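Local coordinates for protein MdbA (Actinomyces oris, PDB 4Z7X) that acts as a thiol-disulfide oxidoreductase, probably forming disulfide bonds in exported proteins as part of a machine linked to sortase-mediated pilus assembly, at residues Asp60-Tyr65 and Lys189-Glu194; Gln72-His77 and Phe126-Phe131; Val199-Glu204 and Glu219-Ser224; Val107-Met112 and Lys179-Gly184; Gly150-Ala155 and Ala166-Ala171. All coordinates share one frame; numbering follows the deposited sequence.

Interaction 1. Residues Asp60-Tyr65 and Lys189-Glu194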
# COMPACT_ATOMS: atom_id res chain seq x y z
N ASP A 60 -6.65 5.46 -5.80
CA ASP A 60 -5.75 5.83 -4.71
C ASP A 60 -6.30 5.20 -3.44
O ASP A 60 -7.49 5.41 -3.12
CB ASP A 60 -5.79 7.35 -4.49
CG ASP A 60 -5.06 8.14 -5.54
OD1 ASP A 60 -3.87 7.91 -5.68
OD2 ASP A 60 -5.68 9.03 -6.21
N ILE A 61 -5.47 4.50 -2.70
CA ILE A 61 -5.82 3.96 -1.41
C ILE A 61 -4.84 4.49 -0.34
O ILE A 61 -3.66 4.21 -0.38
CB ILE A 61 -5.81 2.41 -1.38
CG1 ILE A 61 -6.75 1.86 -2.50
CG2 ILE A 61 -6.27 1.93 -0.02
CD1 ILE A 61 -6.73 0.37 -2.67
N TYR A 62 -5.41 5.25 0.59
CA TYR A 62 -4.70 5.75 1.78
C TYR A 62 -4.97 4.77 2.91
O TYR A 62 -6.14 4.46 3.23
CB TYR A 62 -5.16 7.17 2.18
CG TYR A 62 -4.72 8.24 1.24
CD1 TYR A 62 -5.40 8.50 0.04
CD2 TYR A 62 -3.64 9.02 1.55
CE1 TYR A 62 -4.95 9.49 -0.82
CE2 TYR A 62 -3.21 10.04 0.71
CZ TYR A 62 -3.86 10.27 -0.47
OH TYR A 62 -3.42 11.27 -1.34
N PHE A 63 -3.89 4.26 3.50
CA PHE A 63 -4.00 3.17 4.47
C PHE A 63 -2.93 3.28 5.55
O PHE A 63 -1.94 4.00 5.41
CB PHE A 63 -3.85 1.84 3.74
CG PHE A 63 -2.44 1.55 3.31
CD1 PHE A 63 -1.93 2.02 2.11
CD2 PHE A 63 -1.58 0.93 4.18
CE1 PHE A 63 -0.61 1.77 1.79
CE2 PHE A 63 -0.28 0.67 3.87
CZ PHE A 63 0.22 1.11 2.66
N ASP A 64 -3.20 2.59 6.66
CA ASP A 64 -2.24 2.37 7.76
C ASP A 64 -2.21 0.85 8.02
O ASP A 64 -3.26 0.24 8.22
CB ASP A 64 -2.73 3.13 9.01
CG ASP A 64 -1.76 3.07 10.18
OD1 ASP A 64 -0.95 2.14 10.24
OD2 ASP A 64 -1.84 3.95 11.09
N TYR A 65 -1.02 0.27 7.99
CA TYR A 65 -0.83 -1.13 8.32
C TYR A 65 -1.39 -1.56 9.68
O TYR A 65 -1.63 -2.76 9.88
CB TYR A 65 0.64 -1.56 8.21
CG TYR A 65 1.17 -1.67 6.78
CD1 TYR A 65 0.57 -2.54 5.90
CD2 TYR A 65 2.19 -0.86 6.32
CE1 TYR A 65 1.01 -2.67 4.60
CE2 TYR A 65 2.64 -0.95 5.01
CZ TYR A 65 2.04 -1.85 4.16
OH TYR A 65 2.45 -1.92 2.87
N LYS A 189 -1.58 14.49 6.16
CA LYS A 189 -1.97 15.74 6.84
C LYS A 189 -2.21 16.88 5.89
O LYS A 189 -3.15 17.66 6.10
CB LYS A 189 -0.94 16.19 7.89
CG LYS A 189 -1.40 17.41 8.71
CD LYS A 189 -0.26 18.36 9.06
CE LYS A 189 -0.62 19.81 8.73
NZ LYS A 189 0.46 20.78 9.06
N ALA A 190 -1.35 16.99 4.88
CA ALA A 190 -1.41 18.10 3.93
C ALA A 190 -2.75 18.12 3.22
O ALA A 190 -3.33 19.18 2.99
CB ALA A 190 -0.29 17.99 2.91
N ARG A 191 -3.25 16.93 2.91
CA ARG A 191 -4.48 16.76 2.17
C ARG A 191 -5.73 16.72 3.04
O ARG A 191 -6.87 16.55 2.52
CB ARG A 191 -4.35 15.51 1.34
CG ARG A 191 -3.24 15.70 0.33
CD ARG A 191 -2.93 14.43 -0.32
NE ARG A 191 -2.16 14.67 -1.54
CZ ARG A 191 -1.25 13.83 -2.01
NH1 ARG A 191 -0.60 14.11 -3.14
NH2 ARG A 191 -0.93 12.77 -1.31
N GLU A 192 -5.50 16.88 4.34
CA GLU A 192 -6.56 17.04 5.35
C GLU A 192 -7.56 15.90 5.32
O GLU A 192 -8.78 16.09 5.44
CB GLU A 192 -7.25 18.38 5.16
CG GLU A 192 -6.27 19.54 5.30
CD GLU A 192 -6.85 20.79 5.94
OE1 GLU A 192 -6.32 21.86 5.64
OE2 GLU A 192 -7.81 20.69 6.75
N LEU A 193 -7.02 14.71 5.19
CA LEU A 193 -7.82 13.51 5.17
C LEU A 193 -8.20 13.19 6.62
O LEU A 193 -7.52 13.59 7.56
CB LEU A 193 -7.06 12.37 4.51
CG LEU A 193 -6.62 12.73 3.08
CD1 LEU A 193 -5.91 11.53 2.49
CD2 LEU A 193 -7.78 13.11 2.19
N GLU A 194 -9.31 12.48 6.77
CA GLU A 194 -9.94 12.36 8.07
C GLU A 194 -9.77 10.99 8.74
O GLU A 194 -9.91 10.89 9.96
CB GLU A 194 -11.42 12.73 7.94
CG GLU A 194 -11.58 14.05 7.18
CD GLU A 194 -12.92 14.74 7.38
OE1 GLU A 194 -12.94 16.00 7.30
OE2 GLU A 194 -13.93 14.04 7.59
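The ring of Tyr62 meets Leu193 with its face and Arg191 with its hydroxyl end. Leu193 stands at about a right angle to the tyrosine and drives a single methyl down onto the middle of the ring: CD1 is 3.5 Å from the Tyr62 ring centroid and only 11° off the normal, a well-centred CH-pi contact. Tyr62 takes the rotamer with CG anti to the carbonyl carbon (chi1 -71°), which carries the ring off the strand toward the loop. Arg191 arrives at the far end of the same ring. Its chain is extended from CG to NE, and its guanidinium is turned almost perpendicular to the phenol, the planes 82° apart. NH2 comes in near the ring plane, 2.9 Å from Tyr62 OH, but the angle is too poor for a hydrogen bond. The arginine is instead held by a salt bridge from NH2 to Asp38 and a hydrogen bond from NE to the carbonyl of Pro15. With the ring cut back to an alanine here, Leu193 CD1 would probably lose the surface it rests on, His95 its stacking partner, and a gap would open beside the arginine.

The path from helix to contact is set by a Schellman motif at the end of helix 178-190, where Glu192 has positive phi and its N bonds to Lys189 O (3.0 Å). Tyr62 also stacks on His95 of strand 91-96 and touches Thr198 and Phe200 of strand 198-201, which places the helix exit against the central strand 58-63 and its two neighbours in the sheet.

Interaction 2. Residues Gln72-His77 and Phe126-Phe131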
# COMPACT_ATOMS: atom_id res chain seq x y z
N GLN A 72 -9.36 -5.12 6.90
CA GLN A 72 -10.60 -5.71 6.39
C GLN A 72 -10.74 -5.37 4.91
O GLN A 72 -11.14 -6.20 4.09
CB GLN A 72 -11.84 -5.16 7.14
CG GLN A 72 -11.97 -5.61 8.59
CD GLN A 72 -13.18 -5.00 9.30
OE1 GLN A 72 -13.04 -4.12 10.16
NE2 GLN A 72 -14.37 -5.44 8.92
N PHE A 73 -10.41 -4.11 4.56
CA PHE A 73 -10.51 -3.64 3.20
C PHE A 73 -9.62 -4.44 2.30
O PHE A 73 -10.04 -4.88 1.23
CB PHE A 73 -10.17 -2.14 3.13
CG PHE A 73 -10.38 -1.51 1.76
CD1 PHE A 73 -9.40 -1.63 0.78
CD2 PHE A 73 -11.55 -0.78 1.47
CE1 PHE A 73 -9.58 -1.07 -0.47
CE2 PHE A 73 -11.73 -0.21 0.24
CZ PHE A 73 -10.75 -0.35 -0.75
N GLU A 74 -8.38 -4.62 2.71
CA GLU A 74 -7.42 -5.39 1.94
C GLU A 74 -7.92 -6.83 1.76
O GLU A 74 -7.87 -7.37 0.64
CB GLU A 74 -6.05 -5.35 2.62
CG GLU A 74 -5.04 -6.33 2.02
CD GLU A 74 -4.58 -6.01 0.60
OE1 GLU A 74 -3.93 -6.90 -0.02
OE2 GLU A 74 -4.85 -4.87 0.13
N GLY A 75 -8.40 -7.44 2.84
CA GLY A 75 -8.90 -8.80 2.71
C GLY A 75 -10.07 -8.92 1.71
O GLY A 75 -10.11 -9.84 0.90
N LEU A 76 -11.00 -7.99 1.75
CA LEU A 76 -12.16 -8.04 0.89
C LEU A 76 -11.82 -7.80 -0.58
O LEU A 76 -12.42 -8.39 -1.45
CB LEU A 76 -13.19 -7.01 1.36
CG LEU A 76 -14.53 -6.93 0.64
CD1 LEU A 76 -15.23 -8.29 0.72
CD2 LEU A 76 -15.42 -5.81 1.20
N HIS A 77 -10.94 -6.85 -0.82
CA HIS A 77 -10.72 -6.32 -2.17
C HIS A 77 -9.46 -6.78 -2.87
O HIS A 77 -9.28 -6.46 -4.04
CB HIS A 77 -10.77 -4.80 -2.18
CG HIS A 77 -12.09 -4.24 -1.76
ND1 HIS A 77 -13.24 -4.38 -2.52
CD2 HIS A 77 -12.47 -3.59 -0.64
CE1 HIS A 77 -14.25 -3.82 -1.90
NE2 HIS A 77 -13.82 -3.33 -0.75
N PHE A 126 3.44 -8.93 -0.79
CA PHE A 126 3.94 -8.69 0.59
C PHE A 126 3.02 -7.73 1.34
O PHE A 126 2.76 -7.89 2.52
CB PHE A 126 5.37 -8.20 0.56
CG PHE A 126 5.97 -8.07 1.93
CD1 PHE A 126 6.21 -9.19 2.72
CD2 PHE A 126 6.32 -6.84 2.42
CE1 PHE A 126 6.76 -9.07 3.97
CE2 PHE A 126 6.89 -6.71 3.70
CZ PHE A 126 7.08 -7.82 4.48
N HIS A 127 2.55 -6.72 0.63
CA HIS A 127 1.57 -5.80 1.20
C HIS A 127 0.38 -6.56 1.75
O HIS A 127 -0.06 -6.36 2.88
CB HIS A 127 1.11 -4.83 0.10
CG HIS A 127 0.06 -3.86 0.50
ND1 HIS A 127 0.33 -2.75 1.26
CD2 HIS A 127 -1.26 -3.81 0.21
CE1 HIS A 127 -0.78 -2.07 1.43
NE2 HIS A 127 -1.76 -2.68 0.78
N ASN A 128 -0.16 -7.43 0.91
CA ASN A 128 -1.26 -8.29 1.35
C ASN A 128 -0.88 -9.15 2.55
O ASN A 128 -1.70 -9.33 3.49
CB ASN A 128 -1.72 -9.19 0.21
CG ASN A 128 -2.82 -10.13 0.65
OD1 ASN A 128 -3.97 -9.71 0.82
ND2 ASN A 128 -2.48 -11.38 0.88
N ALA A 129 0.30 -9.76 2.49
CA ALA A 129 0.69 -10.65 3.54
C ALA A 129 0.86 -9.95 4.88
O ALA A 129 0.55 -10.52 5.93
CB ALA A 129 1.94 -11.43 3.14
N ALA A 130 1.34 -8.70 4.86
CA ALA A 130 1.54 -7.94 6.09
C ALA A 130 0.19 -7.62 6.69
O ALA A 130 0.02 -7.68 7.90
CB ALA A 130 2.30 -6.67 5.81
N PHE A 131 -0.78 -7.28 5.85
CA PHE A 131 -2.13 -7.08 6.37
C PHE A 131 -2.75 -8.37 6.89
O PHE A 131 -3.50 -8.35 7.84
CB PHE A 131 -3.04 -6.44 5.32
CG PHE A 131 -3.11 -4.94 5.40
CD1 PHE A 131 -3.49 -4.34 6.58
CD2 PHE A 131 -2.70 -4.12 4.35
CE1 PHE A 131 -3.59 -2.96 6.68
CE2 PHE A 131 -2.83 -2.74 4.45
CZ PHE A 131 -3.25 -2.16 5.63
O HOH W 1 -4.58 -2.19 0.72
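Glu74 is the residue of helix 68-86 that reaches His127, Asn128 and Phe131 on helix 123-140. The first of these helices carries near its start a CxxC pattern that, as in thioredoxin-fold oxidoreductases, is probably the redox site; the second probably belongs to a helical insertion of the kind found in DsbA-like proteins. The two short segments cross at 126°, with their axes 9.7 Å apart.

Along the glutamate, CB comes first, 4.0 Å from CD2 of the Phe131 ring, which it approaches obliquely. CG lies 3.9 Å from Phe131 CB; the aliphatic half of the acid packs on the base of the phenylalanine. At chi2 (68°) the chain bends, bringing CD toward His127. The carboxylate then divides its oxygens: OE1 sits beside Asn128, 3.2 Å from its CB, and also makes a weak hydrogen bond to Thr78 OG1, while OE2 lies at the edge of the imidazole. Carboxylate and imidazole planes are nearly perpendicular, 86° apart.

On its other side His127 is fixed by a hydrogen bond between ND1 and Tyr65 OH, and Phe131 CD2 rests over the rim of its ring. The buried acid and the histidine are thus joined through solvent: one water, in the plane of the imidazole, donates to Glu74 OE2 at 2.8 Å and is hydrogen-bonded to His127 NE2 at 2.9 Å.

Interaction 3. Residues Val199-Glu204 and Glu219-Ser224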
# COMPACT_ATOMS: atom_id res chain seq x y z
N VAL A 199 -10.32 6.36 0.05
CA VAL A 199 -10.17 5.90 -1.34
C VAL A 199 -10.67 6.98 -2.31
O VAL A 199 -11.73 7.59 -2.12
CB VAL A 199 -10.97 4.57 -1.52
CG1 VAL A 199 -10.92 4.06 -2.94
CG2 VAL A 199 -10.42 3.48 -0.58
N PHE A 200 -9.89 7.19 -3.38
CA PHE A 200 -10.29 8.05 -4.48
C PHE A 200 -10.21 7.25 -5.77
O PHE A 200 -9.34 6.37 -5.92
CB PHE A 200 -9.36 9.25 -4.56
CG PHE A 200 -9.42 10.14 -3.38
CD1 PHE A 200 -10.29 11.22 -3.35
CD2 PHE A 200 -8.53 9.96 -2.32
CE1 PHE A 200 -10.34 12.04 -2.25
CE2 PHE A 200 -8.56 10.78 -1.21
CZ PHE A 200 -9.47 11.84 -1.18
N PHE A 201 -11.12 7.54 -6.69
CA PHE A 201 -11.10 6.96 -8.03
C PHE A 201 -11.30 8.06 -9.03
O PHE A 201 -12.26 8.81 -8.95
CB PHE A 201 -12.14 5.85 -8.20
CG PHE A 201 -12.09 5.23 -9.56
CD1 PHE A 201 -10.95 4.60 -9.99
CD2 PHE A 201 -13.16 5.33 -10.42
CE1 PHE A 201 -10.88 4.06 -11.27
CE2 PHE A 201 -13.10 4.80 -11.68
CZ PHE A 201 -11.96 4.18 -12.11
N LYS A 202 -10.36 8.19 -9.95
CA LYS A 202 -10.31 9.34 -10.86
C LYS A 202 -10.39 10.67 -10.11
O LYS A 202 -11.03 11.63 -10.57
CB LYS A 202 -11.43 9.27 -11.88
CG LYS A 202 -11.39 8.03 -12.73
CD LYS A 202 -12.64 7.84 -13.57
CE LYS A 202 -12.60 8.70 -14.81
NZ LYS A 202 -13.74 8.44 -15.71
N GLY A 203 -9.72 10.74 -8.98
CA GLY A 203 -9.66 11.94 -8.18
C GLY A 203 -10.90 12.24 -7.35
O GLY A 203 -10.91 13.24 -6.62
N GLU A 204 -11.96 11.41 -7.46
CA GLU A 204 -13.22 11.63 -6.74
C GLU A 204 -13.29 10.69 -5.54
O GLU A 204 -12.92 9.53 -5.63
CB GLU A 204 -14.44 11.33 -7.64
CG GLU A 204 -14.60 12.19 -8.89
CD GLU A 204 -15.09 13.61 -8.63
OE1 GLU A 204 -14.69 14.50 -9.42
OE2 GLU A 204 -15.90 13.84 -7.68
N GLU A 219 -17.25 -2.99 -10.05
CA GLU A 219 -18.49 -2.32 -10.45
C GLU A 219 -18.34 -0.82 -10.59
O GLU A 219 -18.83 -0.24 -11.56
CB GLU A 219 -19.60 -2.66 -9.47
CG GLU A 219 -19.97 -4.15 -9.49
CD GLU A 219 -20.61 -4.66 -8.20
OE1 GLU A 219 -21.05 -3.84 -7.35
OE2 GLU A 219 -20.68 -5.90 -8.04
N LEU A 220 -17.64 -0.21 -9.65
CA LEU A 220 -17.32 1.21 -9.72
C LEU A 220 -16.50 1.53 -10.97
O LEU A 220 -16.81 2.44 -11.72
CB LEU A 220 -16.55 1.62 -8.48
CG LEU A 220 -15.97 3.04 -8.47
CD1 LEU A 220 -17.06 4.09 -8.66
CD2 LEU A 220 -15.16 3.30 -7.23
N VAL A 221 -15.44 0.76 -11.19
CA VAL A 221 -14.52 1.03 -12.30
C VAL A 221 -15.20 0.81 -13.66
O VAL A 221 -15.03 1.61 -14.60
CB VAL A 221 -13.23 0.17 -12.16
CG1 VAL A 221 -12.35 0.22 -13.38
CG2 VAL A 221 -12.46 0.62 -10.93
N THR A 222 -16.04 -0.21 -13.78
CA THR A 222 -16.70 -0.46 -15.06
C THR A 222 -18.05 0.29 -15.24
O THR A 222 -18.64 0.26 -16.31
CB THR A 222 -16.90 -1.95 -15.23
OG1 THR A 222 -17.84 -2.42 -14.26
CG2 THR A 222 -15.55 -2.68 -15.03
N GLY A 223 -18.54 0.96 -14.21
CA GLY A 223 -19.84 1.69 -14.34
C GLY A 223 -21.02 0.76 -14.15
O GLY A 223 -22.20 1.11 -14.46
N SER A 224 -20.65 -0.44 -13.69
CA SER A 224 -21.45 -1.56 -13.18
C SER A 224 -21.63 -2.54 -14.26
O SER A 224 -20.61 -2.92 -14.82
CB SER A 224 -22.72 -1.14 -12.47
OG SER A 224 -22.33 -0.48 -11.26
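In the closing beta-beta-alpha portion of the thioredoxin fold, Phe201 at the end of strand 198-201 packs against Leu220 and Val221 of helix 216-222. The strand turns directly after it: Phe201 to Glu204 forms a type I' turn, the tight connection of a two-residue beta hairpin, closed by backbone bonds from Phe201 N to Glu204 O (2.9 Å) and from Glu204 N to Phe201 O (3.0 Å). This fixes the backbone from which the phenyl ring projects.

The ring reaches out to the helix because chi1 (-179°) sets CG opposite the backbone N. Leu220 and the phenylalanine slide past each other in opposite directions, so that Leu220 CD2 lies 4.1 Å from Phe201 CB while its CG faces the ring obliquely. Leu59 of the neighbouring strand and Pro57 also touch Phe201. Replacing it by an alanine would probably strip Val221 of its aromatic partner and open a gap between hairpin and helix.

Val221 crosses the ring at about a right angle. Its CG2, the methyl beside the backbone N, sits over the outer end of one face, 3.8 Å from Phe201 CZ and 27° off the normal through the ring centre.

Interaction 4. Residues Val107-Met112 and Lys179-Gly184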
# COMPACT_ATOMS: atom_id res chain seq x y z
N VAL A 107 7.51 -0.83 11.75
CA VAL A 107 8.14 -2.13 11.51
C VAL A 107 7.79 -2.62 10.10
O VAL A 107 8.69 -2.97 9.31
CB VAL A 107 7.73 -3.15 12.57
CG1 VAL A 107 8.31 -4.52 12.26
CG2 VAL A 107 8.21 -2.68 13.95
N VAL A 108 6.50 -2.62 9.79
CA VAL A 108 6.06 -3.07 8.47
C VAL A 108 6.61 -2.17 7.37
O VAL A 108 7.10 -2.69 6.35
CB VAL A 108 4.53 -3.15 8.33
CG1 VAL A 108 4.17 -3.63 6.94
CG2 VAL A 108 3.92 -4.05 9.37
N MSE A 109 6.57 -0.83 7.57
CA MSE A 109 7.08 0.06 6.52
C MSE A 109 8.58 -0.14 6.27
O MSE A 109 9.05 -0.04 5.14
CB MSE A 109 6.69 1.52 6.76
CG MSE A 109 5.21 1.68 6.50
SE MSE A 109 4.60 3.52 6.68
CE MSE A 109 5.60 4.27 5.19
N ASN A 110 9.36 -0.41 7.30
CA ASN A 110 10.76 -0.68 7.08
C ASN A 110 10.99 -1.96 6.27
O ASN A 110 11.82 -1.99 5.38
CB ASN A 110 11.50 -0.70 8.42
CG ASN A 110 11.91 0.69 8.84
OD1 ASN A 110 12.74 1.28 8.18
ND2 ASN A 110 11.34 1.23 9.92
N ALA A 111 10.22 -3.01 6.55
CA ALA A 111 10.35 -4.24 5.79
C ALA A 111 9.83 -4.03 4.35
O ALA A 111 10.45 -4.47 3.40
CB ALA A 111 9.57 -5.38 6.44
N MSE A 112 8.73 -3.30 4.21
CA MSE A 112 8.19 -2.98 2.89
C MSE A 112 9.18 -2.17 2.08
O MSE A 112 9.30 -2.36 0.88
CB MSE A 112 6.86 -2.23 2.99
CG MSE A 112 6.28 -1.85 1.61
SE MSE A 112 6.13 -3.36 0.29
CE MSE A 112 4.40 -3.97 0.97
N LYS A 179 12.29 8.20 7.22
CA LYS A 179 11.90 9.37 6.42
C LYS A 179 10.66 9.11 5.58
O LYS A 179 9.82 10.01 5.35
CB LYS A 179 13.02 9.84 5.48
CG LYS A 179 14.14 10.55 6.21
CD LYS A 179 15.29 10.90 5.25
CE LYS A 179 14.89 11.76 4.07
NZ LYS A 179 16.10 12.02 3.21
N TRP A 180 10.51 7.88 5.15
CA TRP A 180 9.34 7.52 4.35
C TRP A 180 8.08 7.55 5.21
O TRP A 180 7.04 8.04 4.80
CB TRP A 180 9.52 6.11 3.78
CG TRP A 180 8.43 5.64 2.87
CD1 TRP A 180 7.64 6.40 2.08
CD2 TRP A 180 8.03 4.29 2.67
NE1 TRP A 180 6.77 5.60 1.36
CE2 TRP A 180 7.01 4.30 1.70
CE3 TRP A 180 8.47 3.07 3.17
CZ2 TRP A 180 6.38 3.14 1.28
CZ3 TRP A 180 7.83 1.92 2.76
CH2 TRP A 180 6.83 1.95 1.80
N VAL A 181 8.18 7.00 6.41
CA VAL A 181 7.07 7.03 7.37
C VAL A 181 6.65 8.49 7.64
O VAL A 181 5.48 8.85 7.56
CB VAL A 181 7.47 6.32 8.68
CG1 VAL A 181 6.39 6.42 9.72
CG2 VAL A 181 7.85 4.87 8.41
N LYS A 182 7.65 9.35 7.90
CA LYS A 182 7.36 10.75 8.16
C LYS A 182 6.67 11.41 6.93
O LYS A 182 5.72 12.19 7.08
CB LYS A 182 8.66 11.48 8.57
CG LYS A 182 9.11 11.11 9.98
CD LYS A 182 10.33 11.86 10.54
CE LYS A 182 11.66 11.10 10.44
NZ LYS A 182 12.00 10.21 11.61
N LEU A 183 7.12 11.09 5.74
CA LEU A 183 6.57 11.70 4.53
C LEU A 183 5.12 11.27 4.32
O LEU A 183 4.27 12.07 3.90
CB LEU A 183 7.41 11.33 3.30
CG LEU A 183 7.01 11.96 1.99
CD1 LEU A 183 7.14 13.49 2.00
CD2 LEU A 183 7.90 11.42 0.88
N GLY A 184 4.83 10.00 4.59
CA GLY A 184 3.44 9.54 4.38
C GLY A 184 2.49 10.27 5.32
O GLY A 184 1.39 10.63 4.96
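One face of the Trp180 indole is occupied by the end of Met109, and its benzene edge points at the backbone of Met109 and the side chain of Met112; both methionines are present as selenomethionine. Over the face, Met109 CE stands 3.7 Å from the centroid of the six-membered ring and 17° off its normal, a CH-pi contact whose closest atom is Trp180 CD2 at 3.5 Å. The selenium is set farther back, 5.3 Å from the same centroid, so this is a Met-aromatic contact in which the methyl does the touching. A bend at the last torsion of Met109 (chi3 65°) folds CE onto the indole. At the edge, Trp180 CZ3 is tight against Met109 O at 3.3 Å, and CH2 lies 3.8 Å from Met112 CG, close to the ring plane.

Helix 103-118, probably the first helix of a DsbA-like insertion in the thioredoxin fold, here meets helix 178-190, which leads back to the sheet. The short segments cross steeply, at 116°, and their axes stay 10.1 Å apart, a spacing filled by these large side chains.

Val181 flanks the methionine next to the tryptophan: its CG2, the branch beside the backbone N, is 3.9 Å from Met109 CB and equally close to the selenium. The indole's polar edge is used elsewhere, with NE1 hydrogen-bonded to the carbonyl of Ala39, while Pro32 and Val35 also touch the tryptophan.

Interaction 5. Residues Gly150-Ala155 and Ala166-Ala171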
# COMPACT_ATOMS: atom_id res chain seq x y z
N GLY A 150 7.98 -12.54 12.11
CA GLY A 150 6.71 -12.77 11.46
C GLY A 150 6.71 -12.21 10.06
O GLY A 150 6.16 -12.81 9.14
N LEU A 151 7.28 -11.03 9.88
CA LEU A 151 7.39 -10.46 8.52
C LEU A 151 8.34 -11.24 7.63
O LEU A 151 8.11 -11.32 6.45
CB LEU A 151 7.80 -8.99 8.55
CG LEU A 151 6.73 -8.04 9.13
CD1 LEU A 151 7.33 -6.72 9.56
CD2 LEU A 151 5.58 -7.87 8.11
N VAL A 152 9.42 -11.75 8.19
CA VAL A 152 10.32 -12.65 7.44
C VAL A 152 9.49 -13.87 6.96
O VAL A 152 9.55 -14.28 5.81
CB VAL A 152 11.51 -13.07 8.28
CG1 VAL A 152 12.30 -14.16 7.58
CG2 VAL A 152 12.46 -11.87 8.53
N ALA A 153 8.67 -14.41 7.85
CA ALA A 153 7.84 -15.56 7.48
C ALA A 153 6.82 -15.19 6.41
O ALA A 153 6.61 -15.95 5.48
CB ALA A 153 7.20 -16.17 8.70
N ALA A 154 6.23 -14.00 6.50
CA ALA A 154 5.30 -13.55 5.48
C ALA A 154 6.02 -13.37 4.14
O ALA A 154 5.48 -13.67 3.08
CB ALA A 154 4.65 -12.26 5.89
N ALA A 155 7.23 -12.83 4.18
CA ALA A 155 8.01 -12.68 2.99
C ALA A 155 8.31 -14.04 2.35
O ALA A 155 8.19 -14.19 1.13
CB ALA A 155 9.27 -11.96 3.32
N ALA A 166 16.32 -11.30 4.75
CA ALA A 166 17.39 -11.26 5.75
C ALA A 166 17.77 -9.85 6.15
O ALA A 166 18.36 -9.69 7.21
CB ALA A 166 18.62 -12.04 5.26
N LYS A 167 17.40 -8.86 5.33
CA LYS A 167 17.74 -7.45 5.57
C LYS A 167 16.67 -6.73 6.39
O LYS A 167 16.87 -5.58 6.81
CB LYS A 167 17.94 -6.73 4.24
CG LYS A 167 19.12 -7.28 3.45
CD LYS A 167 19.32 -6.54 2.16
CE LYS A 167 20.53 -7.14 1.42
NZ LYS A 167 20.96 -6.33 0.26
N PHE A 168 15.56 -7.40 6.69
CA PHE A 168 14.47 -6.72 7.39
C PHE A 168 14.91 -6.27 8.79
O PHE A 168 14.62 -5.14 9.18
CB PHE A 168 13.22 -7.57 7.57
CG PHE A 168 12.44 -7.89 6.32
CD1 PHE A 168 12.70 -7.30 5.08
CD2 PHE A 168 11.39 -8.78 6.42
CE1 PHE A 168 11.93 -7.63 3.96
CE2 PHE A 168 10.60 -9.08 5.31
CZ PHE A 168 10.89 -8.52 4.08
N LYS A 169 15.55 -7.15 9.56
CA LYS A 169 15.87 -6.83 10.95
C LYS A 169 16.73 -5.56 11.03
O LYS A 169 16.44 -4.68 11.82
CB LYS A 169 16.56 -8.01 11.64
CG LYS A 169 16.94 -7.73 13.08
CD LYS A 169 17.31 -8.98 13.85
CE LYS A 169 17.73 -8.62 15.27
NZ LYS A 169 16.66 -7.88 15.99
N ALA A 170 17.77 -5.48 10.19
CA ALA A 170 18.65 -4.30 10.21
C ALA A 170 17.91 -3.03 9.81
O ALA A 170 18.17 -1.97 10.37
CB ALA A 170 19.85 -4.52 9.33
N ALA A 171 17.00 -3.14 8.84
CA ALA A 171 16.26 -1.97 8.43
C ALA A 171 15.34 -1.49 9.55
O ALA A 171 15.20 -0.29 9.78
CB ALA A 171 15.46 -2.28 7.19
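Leu151 meets Phe168 mainly through its backbone. Its carbonyl O lies 3.5 Å from Phe168 CE2, at the edge of the phenyl and near its plane, where the ring's C-H groups point; the same oxygen accepts the helical bond from Ala155 N (2.9 Å). The side chain of Leu151 adds little, with CB 4.2 Å from Phe168 CD2. It runs instead toward Val107, Phe126 and Ile133 of the neighbouring helices.

Val152 comes next and crosses the phenylalanine obliquely. CG2, the branch beside its backbone N, touches Phe168 CD2 at 3.9 Å. The amide N of Val152 lies in the ring plane, so the edge of the phenyl is directed at the peptide between Leu151 and Val152.

One turn beyond Leu151, Ala155 offers its methyl obliquely to the end of the ring: CB is 3.7 Å from Phe168 CE2, with CZ just beyond. The small side chain lets the phenyl slot in edge-on between successive turns. Phe168 does so with CG anti to the carbonyl carbon (chi1 -69°) and a chi2 of -9°, which brings the ring plane close to the CA-CB bond and turns an edge toward helix 148-157.

The phenyl also meets Phe126, their planes at about 45°, and touches Val115. Helix 148-157 and helix 168-174 are thereby packed against helices 103-118 and 123-140, in a helical bundle consistent with the domain inserted into the thioredoxin fold of DsbA-like oxidoreductases.

How the interactions relate
Interactions 1 and 3 meet on the sheet, where Asp60 N lies 2.8 Å from Phe200 O, probably in a hydrogen bond between neighbouring strands. Interaction 2 joins interaction 1 through Tyr65 OH and His127 ND1, 2.8 Å apart, close to the CxxC that probably forms the redox site: Phe131 touches Cys70. Phe126 bridges interaction 2 to interaction 5, and Leu151 and Phe168 of interaction 5 pack on helix 103-118 of interaction 4. Interactions 3 and 5 lie on opposite sides of the chain's centre, their own centres about 35 Å apart. The bound sulfonic acid lies about 7 Å from the Met112 side chain and about 10 Å from that of His127.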